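ESAT-6/WXG100 secretion system protein (Streptococcus gallolyticus, PDB 7JQE) is an extracellular fragment of EsaA, a membrane subunit of the type VIIb secretion system, and probably helps export toxins across the bacterial cell envelope. Local coordinates at residues V399-K403 with D404-T408; S332-G336 with G337-F341. All blocks are in the same frame, centred on the assembly; numbering follows the deposited sequence.

Contact 1: V399-K403 with D404-T408. With EDO (1,2-ethanediol), chain B.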
loop_
_atom_site.group_PDB
_atom_site.type_symbol
_atom_site.label_atom_id
_atom_site.label_comp_id
_atom_site.label_asym_id
_atom_site.label_seq_id
_atom_site.Cartn_x
_atom_site.Cartn_y
_atom_site.Cartn_z
ATOM N N VAL A 399 -8.043 -26.243 18.884
ATOM C CA VAL A 399 -7.116 -25.874 19.952
ATOM C C VAL A 399 -5.719 -25.636 19.396
ATOM O O VAL A 399 -5.002 -24.734 19.846
ATOM C CB VAL A 399 -7.112 -26.957 21.050
ATOM C CG1 VAL A 399 -5.810 -26.922 21.841
ATOM C CG2 VAL A 399 -8.296 -26.766 21.985
ATOM N N SER A 400 -5.306 -26.443 18.418
ATOM C CA SER A 400 -3.957 -26.314 17.881
ATOM C C SER A 400 -3.835 -25.081 16.993
ATOM O O SER A 400 -2.842 -24.348 17.069
ATOM C CB SER A 400 -3.582 -27.577 17.109
ATOM O OG SER A 400 -2.260 -27.486 16.607
ATOM N N LEU A 401 -4.834 -24.842 16.141
ATOM C CA LEU A 401 -4.852 -23.629 15.330
ATOM C C LEU A 401 -4.610 -22.396 16.188
ATOM O O LEU A 401 -3.741 -21.570 15.886
ATOM C CB LEU A 401 -6.188 -23.511 14.597
ATOM C CG LEU A 401 -6.461 -22.139 13.988
ATOM C CD1 LEU A 401 -5.300 -21.750 13.094
ATOM C CD2 LEU A 401 -7.785 -22.112 13.218
ATOM N N VAL A 402 -5.365 -22.266 17.280
ATOM C CA VAL A 402 -5.303 -21.058 18.094
ATOM C C VAL A 402 -3.942 -20.923 18.771
ATOM O O VAL A 402 -3.318 -19.856 18.734
ATOM C CB VAL A 402 -6.451 -21.049 19.117
ATOM C CG1 VAL A 402 -6.146 -20.089 20.254
ATOM C CG2 VAL A 402 -7.752 -20.668 18.430
ATOM N N LYS A 403 -3.456 -21.997 19.395
ATOM C CA LYS A 403 -2.295 -21.867 20.270
ATOM C C LYS A 403 -0.969 -22.050 19.550
ATOM O O LYS A 403 0.051 -21.527 20.014
ATOM C CB LYS A 403 -2.382 -22.863 21.433
ATOM C CG LYS A 403 -2.143 -24.326 21.072
ATOM C CD LYS A 403 -2.401 -25.229 22.290
ATOM C CE LYS A 403 -2.148 -26.709 21.996
ATOM N NZ LYS A 403 -0.702 -27.013 21.795
ATOM N N ASP A 404 -0.950 -22.770 18.431
ATOM C CA ASP A 404 0.293 -23.014 17.707
ATOM C C ASP A 404 0.462 -22.111 16.491
ATOM O O ASP A 404 1.484 -21.433 16.366
ATOM C CB ASP A 404 0.368 -24.483 17.267
ATOM C CG ASP A 404 0.448 -25.441 18.442
ATOM O OD1 ASP A 404 1.040 -25.065 19.478
ATOM O OD2 ASP A 404 -0.082 -26.569 18.332
ATOM N N ASP A 405 -0.530 -22.071 15.602
ATOM C CA ASP A 405 -0.338 -21.566 14.251
ATOM C C ASP A 405 -0.926 -20.187 13.998
ATOM O O ASP A 405 -0.418 -19.466 13.138
ATOM C CB ASP A 405 -0.940 -22.550 13.240
ATOM C CG ASP A 405 -0.253 -23.900 13.270
ATOM O OD1 ASP A 405 0.994 -23.931 13.343
ATOM O OD2 ASP A 405 -0.954 -24.931 13.229
ATOM N N LEU A 406 -1.976 -19.798 14.722
ATOM C CA LEU A 406 -2.690 -18.575 14.381
ATOM C C LEU A 406 -1.756 -17.369 14.351
ATOM O O LEU A 406 -1.811 -16.557 13.422
ATOM C CB LEU A 406 -3.837 -18.353 15.364
ATOM C CG LEU A 406 -4.973 -17.454 14.886
ATOM C CD1 LEU A 406 -5.369 -17.812 13.462
ATOM C CD2 LEU A 406 -6.166 -17.589 15.822
ATOM N N LYS A 407 -0.877 -17.250 15.347
ATOM C CA LYS A 407 0.019 -16.101 15.401
ATOM C C LYS A 407 0.924 -16.051 14.176
ATOM O O LYS A 407 1.279 -14.966 13.698
ATOM C CB LYS A 407 0.859 -16.144 16.673
ATOM C CG LYS A 407 1.907 -17.231 16.644
ATOM C CD LYS A 407 2.717 -17.267 17.922
ATOM C CE LYS A 407 3.172 -18.689 18.213
ATOM N NZ LYS A 407 3.713 -19.351 16.990
ATOM N N THR A 408 1.318 -17.215 13.661
ATOM C CA THR A 408 2.116 -17.231 12.444
ATOM C C THR A 408 1.266 -16.910 11.222
ATOM O O THR A 408 1.738 -16.258 10.286
ATOM C CB THR A 408 2.801 -18.582 12.282
ATOM O OG1 THR A 408 4.013 -18.584 13.043
ATOM C CG2 THR A 408 3.129 -18.842 10.822
HETATM C C1 EDO B . 6.201 -18.919 9.427
HETATM O O1 EDO B . 6.499 -18.377 10.718
HETATM C C2 EDO B . 6.372 -20.434 9.458
HETATM O O2 EDO B . 6.073 -20.978 8.167
HETATM O O HOH W 1 -0.676 -19.328 17.524
#
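Leu401 and Leu406 meet on the packed side of helix 396-427, methyl against methyl, with Leu401 CD1 4.0 Å from Leu406 CD1. Beside them Val402 CG2 faces Leu406 CD2 at 4.3 Å, and the second subunit covers this apolar strip: its Val402 lies on Leu401, its Asp398 on Val402 and its Ala222 on Leu406. The backbone beneath is irregular. Leu401 O accepts two N-H groups, Leu406 N at 2.8 Å almost straight off the carbonyl and Asp405 N at 3.3 Å from well above the carbonyl plane. The bond from Leu406, five residues on, is the signature of a pi-type turn within an alpha helix, and the helix is kinked just after it. A water stands in for the missing backbone bond, donating to Val402 O and accepting from Lys407 N. The buried Asp405 reaches the loop between helix 225-244 and strand 268-275, where OD2 accepts from Phe257 N and OD1, weakly, from Ser256 N. Ser400, also buried, makes a firm polar bond: chi1 of -178° swings OG away from the backbone N and on toward the next turn's carboxylate, where it donates to Asp404 OD2 at 2.9 Å from the anti side. The solvent side is looser. There the exposed Lys403 runs alongside the partly exposed Asp404 and bends at its end, and its NZ makes a long, weak salt bridge of 3.5 Å to Asp404 OD1.

Contact 2: S332-G336 with G337-F341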
loop_
_atom_site.group_PDB
_atom_site.type_symbol
_atom_site.label_atom_id
_atom_site.label_comp_id
_atom_site.label_asym_id
_atom_site.label_seq_id
_atom_site.Cartn_x
_atom_site.Cartn_y
_atom_site.Cartn_z
ATOM N N SER A 332 -29.887 -55.733 34.027
ATOM C CA SER A 332 -31.192 -55.232 33.618
ATOM C C SER A 332 -31.139 -53.736 33.333
ATOM O O SER A 332 -30.248 -53.021 33.795
ATOM C CB SER A 332 -32.259 -55.513 34.688
ATOM O OG SER A 332 -32.017 -54.755 35.860
ATOM N N ASN A 333 -32.121 -53.278 32.553
ATOM C CA ASN A 333 -32.342 -51.853 32.293
ATOM C C ASN A 333 -31.101 -51.187 31.697
ATOM O O ASN A 333 -30.647 -50.138 32.158
ATOM C CB ASN A 333 -32.801 -51.132 33.565
ATOM C CG ASN A 333 -34.107 -51.692 34.115
ATOM O OD1 ASN A 333 -35.003 -52.075 33.358
ATOM N ND2 ASN A 333 -34.218 -51.746 35.441
ATOM N N VAL A 334 -30.562 -51.800 30.648
ATOM C CA VAL A 334 -29.388 -51.276 29.956
ATOM C C VAL A 334 -29.826 -50.234 28.941
ATOM O O VAL A 334 -30.873 -50.369 28.298
ATOM C CB VAL A 334 -28.599 -52.406 29.273
ATOM C CG1 VAL A 334 -27.443 -51.830 28.473
ATOM C CG2 VAL A 334 -28.089 -53.394 30.301
ATOM N N SER A 335 -29.014 -49.188 28.796
ATOM C CA SER A 335 -29.173 -48.205 27.734
ATOM C C SER A 335 -27.806 -47.621 27.414
ATOM O O SER A 335 -26.907 -47.612 28.259
ATOM C CB SER A 335 -30.139 -47.083 28.121
ATOM O OG SER A 335 -29.497 -46.137 28.957
ATOM N N GLY A 336 -27.660 -47.124 26.186
ATOM C CA GLY A 336 -26.416 -46.531 25.739
ATOM C C GLY A 336 -25.444 -47.492 25.091
ATOM O O GLY A 336 -24.374 -47.062 24.645
ATOM N N GLY A 337 -25.782 -48.775 25.020
ATOM C CA GLY A 337 -24.876 -49.763 24.470
ATOM C C GLY A 337 -25.367 -51.150 24.824
ATOM O O GLY A 337 -26.531 -51.331 25.181
ATOM N N THR A 338 -24.464 -52.120 24.729
ATOM C CA THR A 338 -24.762 -53.503 25.077
ATOM C C THR A 338 -23.902 -53.921 26.261
ATOM O O THR A 338 -22.684 -53.720 26.254
ATOM C CB THR A 338 -24.529 -54.446 23.891
ATOM O OG1 THR A 338 -23.176 -54.329 23.442
ATOM C CG2 THR A 338 -25.473 -54.106 22.742
ATOM N N VAL A 339 -24.539 -54.499 27.274
ATOM C CA VAL A 339 -23.855 -54.962 28.475
ATOM C C VAL A 339 -24.231 -56.420 28.687
ATOM O O VAL A 339 -25.419 -56.749 28.788
ATOM C CB VAL A 339 -24.211 -54.113 29.704
ATOM C CG1 VAL A 339 -23.344 -54.502 30.882
ATOM C CG2 VAL A 339 -24.037 -52.638 29.380
ATOM N N VAL A 340 -23.225 -57.293 28.738
ATOM C CA VAL A 340 -23.445 -58.733 28.777
ATOM C C VAL A 340 -22.273 -59.379 29.501
ATOM O O VAL A 340 -21.167 -58.834 29.530
ATOM C CB VAL A 340 -23.610 -59.320 27.354
ATOM C CG1 VAL A 340 -24.792 -58.675 26.632
ATOM C CG2 VAL A 340 -22.327 -59.138 26.553
ATOM N N PHE A 341 -22.527 -60.545 30.098
ATOM C CA PHE A 341 -21.455 -61.326 30.700
ATOM C C PHE A 341 -20.505 -61.830 29.620
ATOM O O PHE A 341 -20.934 -62.286 28.556
ATOM C CB PHE A 341 -22.023 -62.502 31.498
ATOM C CG PHE A 341 -22.740 -62.090 32.752
ATOM C CD1 PHE A 341 -22.049 -61.498 33.795
ATOM C CD2 PHE A 341 -24.102 -62.293 32.889
ATOM C CE1 PHE A 341 -22.701 -61.111 34.947
ATOM C CE2 PHE A 341 -24.763 -61.909 34.040
ATOM C CZ PHE A 341 -24.060 -61.318 35.070
#
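Val334 and Val339 touch through their methyl branches across a tight bend in the chain, Val334 CG1 lying 3.6 Å from Val339 CG2. The second branch of Val334 leans on the same neighbour, its CG2 coming within 4.0 Å of Val339 CB. Each valine holds CG1 anti to the backbone N (chi1 176° in Val334), which in Val334 also carries CG1 to 3.5 Å from Gly337 O. Both CB atoms point across the bend at one another, while those of Ser335 and Thr338 point away from it. Between the valines the chain reverses through Gly336 and Gly337. The positive phi of 90° at Gly336 and the extended backbone at Gly337 (phi 166°) are conformations that glycine accommodates readily. No hydrogen bond joins the two segments; their backbones pair with different strands instead. Ser335 bonds to Thr374 of strand 369-379, both through the backbone and between Ser335 OG and Thr374 OG1, whereas Thr338 and Val340 bond by backbone to Thr362 and Ser360 of strand 355-363. The bend is therefore a crossing from one antiparallel sheet to the other rather than a hairpin, as in a beta sandwich. Leu375 packs on both valines, and Ile331, Ile359, Tyr361 and Ile373 add to the apolar surroundings of Val339. With aliphatic branches doing most of the touching, the contact is consistent with weak, nondirectional packing where the chain passes between the sheets, with the hydrogen bonding left to the neighbouring strands.

Contact 2 comes first along the chain and contact 1 follows, with strands 348-351, 355-363, 369-379 and 382-392 between them. Their centres are 42 Å apart and their nearest atoms about 26 Å, so they do not touch; both lie on the same side of the chain's centre. Residues 332-341 pass from the four-stranded sheet to the three-stranded one, in the beta region far out along this elongated molecule. Residues 399-408 belong to helix 396-427, entered soon after strand 382-392 ends. Contact 1 is also covered by the second subunit, whereas no other chain of the assembly touches contact 2; dimer packing thus involves the helix but not this bend.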